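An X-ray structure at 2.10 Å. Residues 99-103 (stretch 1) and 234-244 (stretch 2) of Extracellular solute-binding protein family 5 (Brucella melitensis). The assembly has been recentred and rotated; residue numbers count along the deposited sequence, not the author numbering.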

# COMPACT_ATOMS: atom_id res chain seq x y z
N TYR A 99 -19.14 -2.33 -2.05
CA TYR A 99 -20.55 -2.03 -2.31
C TYR A 99 -20.88 -2.37 -3.77
O TYR A 99 -19.97 -2.66 -4.58
CB TYR A 99 -20.87 -0.55 -2.00
CG TYR A 99 -20.77 -0.25 -0.52
CD1 TYR A 99 -21.83 -0.49 0.31
CD2 TYR A 99 -19.56 0.22 0.05
CE1 TYR A 99 -21.74 -0.30 1.69
CE2 TYR A 99 -19.46 0.43 1.39
CZ TYR A 99 -20.55 0.14 2.24
OH TYR A 99 -20.49 0.32 3.62
N SER A 100 -22.17 -2.35 -4.10
CA SER A 100 -22.66 -2.76 -5.42
C SER A 100 -22.03 -1.96 -6.58
O SER A 100 -21.78 -0.76 -6.47
CB SER A 100 -24.18 -2.64 -5.47
OG SER A 100 -24.76 -3.52 -4.51
N LEU A 101 -21.67 -2.66 -7.65
CA LEU A 101 -21.27 -1.97 -8.92
C LEU A 101 -21.88 -2.82 -10.04
O LEU A 101 -23.13 -2.84 -10.15
CB LEU A 101 -19.76 -1.81 -9.02
CG LEU A 101 -19.24 -0.96 -10.19
CD1 LEU A 101 -19.77 0.46 -10.06
CD2 LEU A 101 -17.70 -0.99 -10.25
N LEU A 102 -21.09 -3.61 -10.77
CA LEU A 102 -21.72 -4.46 -11.81
C LEU A 102 -22.71 -5.46 -11.19
O LEU A 102 -23.77 -5.74 -11.79
CB LEU A 102 -20.68 -5.18 -12.68
CG LEU A 102 -19.95 -4.33 -13.72
CD1 LEU A 102 -18.79 -5.09 -14.32
CD2 LEU A 102 -20.88 -3.89 -14.83
N ALA A 103 -22.35 -5.99 -10.03
CA ALA A 103 -23.27 -6.80 -9.25
C ALA A 103 -24.17 -5.89 -8.40
O ALA A 103 -23.68 -5.11 -7.58
CB ALA A 103 -22.49 -7.75 -8.36
N ASP A 234 -23.39 8.12 -21.86
CA ASP A 234 -24.38 7.08 -21.62
C ASP A 234 -23.89 6.00 -20.64
O ASP A 234 -24.45 4.90 -20.62
CB ASP A 234 -24.74 6.38 -22.94
CG ASP A 234 -26.13 5.79 -22.94
OD1 ASP A 234 -27.05 6.27 -22.27
OD2 ASP A 234 -26.32 4.79 -23.65
N TYR A 235 -22.85 6.31 -19.87
CA TYR A 235 -22.32 5.39 -18.85
C TYR A 235 -23.49 4.77 -18.05
O TYR A 235 -24.27 5.47 -17.48
CB TYR A 235 -21.36 6.13 -17.94
CG TYR A 235 -20.95 5.34 -16.70
CD1 TYR A 235 -20.47 4.06 -16.80
CD2 TYR A 235 -21.10 5.88 -15.45
CE1 TYR A 235 -20.14 3.32 -15.68
CE2 TYR A 235 -20.72 5.16 -14.32
CZ TYR A 235 -20.26 3.88 -14.44
OH TYR A 235 -19.92 3.18 -13.33
N TRP A 236 -23.58 3.45 -18.05
CA TRP A 236 -24.68 2.73 -17.47
C TRP A 236 -24.84 2.98 -15.95
O TRP A 236 -25.95 2.93 -15.43
CB TRP A 236 -24.47 1.20 -17.68
CG TRP A 236 -23.45 0.63 -16.72
CD1 TRP A 236 -22.10 0.53 -16.92
CD2 TRP A 236 -23.72 0.09 -15.42
NE1 TRP A 236 -21.50 -0.01 -15.81
CE2 TRP A 236 -22.46 -0.29 -14.87
CE3 TRP A 236 -24.88 -0.09 -14.66
CZ2 TRP A 236 -22.34 -0.85 -13.59
CZ3 TRP A 236 -24.78 -0.65 -13.39
CH2 TRP A 236 -23.52 -1.02 -12.86
N GLY A 237 -23.72 3.25 -15.26
CA GLY A 237 -23.72 3.33 -13.81
C GLY A 237 -23.91 4.71 -13.23
O GLY A 237 -23.77 4.91 -12.03
N LYS A 238 -24.21 5.66 -14.08
CA LYS A 238 -24.21 7.08 -13.67
C LYS A 238 -25.14 7.35 -12.48
O LYS A 238 -24.89 8.26 -11.76
CB LYS A 238 -24.58 8.00 -14.86
CG LYS A 238 -26.03 7.89 -15.21
CD LYS A 238 -26.41 8.36 -16.60
CE LYS A 238 -25.36 9.23 -17.27
NZ LYS A 238 -26.05 9.76 -18.48
N ASP A 239 -26.21 6.60 -12.30
CA ASP A 239 -27.16 6.90 -11.23
C ASP A 239 -27.05 5.98 -10.02
O ASP A 239 -27.85 6.06 -9.11
CB ASP A 239 -28.61 6.80 -11.75
CG ASP A 239 -28.90 7.81 -12.83
OD1 ASP A 239 -28.48 8.97 -12.73
OD2 ASP A 239 -29.54 7.45 -13.79
N LEU A 240 -26.06 5.12 -9.98
CA LEU A 240 -25.88 4.31 -8.80
C LEU A 240 -25.45 5.17 -7.59
O LEU A 240 -24.57 6.04 -7.71
CB LEU A 240 -24.84 3.25 -9.00
CG LEU A 240 -25.02 2.29 -10.17
CD1 LEU A 240 -23.78 1.41 -10.18
CD2 LEU A 240 -26.27 1.47 -10.09
N PRO A 241 -26.02 4.87 -6.41
CA PRO A 241 -25.53 5.52 -5.23
C PRO A 241 -24.02 5.33 -5.04
O PRO A 241 -23.35 6.27 -4.63
CB PRO A 241 -26.35 4.88 -4.12
CG PRO A 241 -27.69 4.63 -4.79
CD PRO A 241 -27.30 4.15 -6.16
N SER A 242 -23.49 4.18 -5.44
CA SER A 242 -22.05 3.95 -5.37
C SER A 242 -21.22 4.73 -6.42
O SER A 242 -20.00 4.67 -6.40
CB SER A 242 -21.72 2.46 -5.49
OG SER A 242 -22.11 1.93 -6.75
N GLN A 243 -21.87 5.45 -7.32
CA GLN A 243 -21.16 6.29 -8.30
C GLN A 243 -21.49 7.78 -8.18
O GLN A 243 -20.97 8.62 -8.92
CB GLN A 243 -21.44 5.80 -9.71
CG GLN A 243 -20.94 4.39 -10.01
CD GLN A 243 -19.43 4.36 -10.26
OE1 GLN A 243 -18.98 4.47 -11.38
NE2 GLN A 243 -18.67 4.28 -9.19
N ARG A 244 -22.35 8.12 -7.23
CA ARG A 244 -22.78 9.48 -7.09
C ARG A 244 -21.64 10.39 -6.57
O ARG A 244 -21.04 10.08 -5.57
CB ARG A 244 -23.99 9.54 -6.19
CG ARG A 244 -24.49 10.97 -6.07
CD ARG A 244 -25.98 11.02 -5.87
NE ARG A 244 -26.43 12.42 -5.93
CZ ARG A 244 -27.60 12.85 -5.48
NH1 ARG A 244 -28.46 12.01 -4.91
NH2 ARG A 244 -27.91 14.14 -5.60

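The two stretches, at least 134 residues apart in sequence wherever they touch, bury 271 Å² between them, counting both sides. Stretch 1 leaves a strand after Ser100, with Leu101 and Leu102 in loop; stretch 2 has no regular helix or strand but contains two type I turns, Tyr235 to Lys238 and Gly237 to Leu240. The second is closed by Leu240 N to Gly237 O at 3.1 Å, whereas the Lys238 N to Tyr235 O bond of the first is weak at 3.4 Å. The CA atoms come nearest at Ser100 and Ser242, whose CA atoms lie 6.7 Å apart, and no backbone-to-backbone hydrogen bond joins the stretches.

A side chain spans that gap. Ser242 points its CB toward stretch 1, and with chi1 at 63° (p) its OG donates to Ser100 O at 2.7 Å, the one hydrogen bond across the contact.

Apolar packing centres on Leu101, which has the largest covered area, 75 Å². Its CA-to-CB bond points away from stretch 2, yet the t, p rotamer brings the end of the side chain back, placing Leu101 CD1 4.1 Å from Leu240 CD1. The same Leu101 CD1 makes a van der Waals contact with the amide of Gln243, 3.9 Å from Gln243 CD. The polar neighbours of this methyl are held by their own bonds: Tyr235 OH donates to Gln243 OE1 at 2.5 Å, and Gln243 NE2 to Ser242 O at 3.1 Å with an N-H...O angle of 161°. The amide thus links Tyr235 and Ser242 within its own stretch, and the same group lies against the leucine methyl.

Trp236 provides the aromatic contacts. Leu101 O approaches Trp236 CH2 at 3.3 Å near the ring plane, so the carbonyl meets the electropositive C-H edge rather than the pi cloud. Leu102 CD2 reaches Trp236 CZ2 at 3.6 Å, an oblique van der Waals contact.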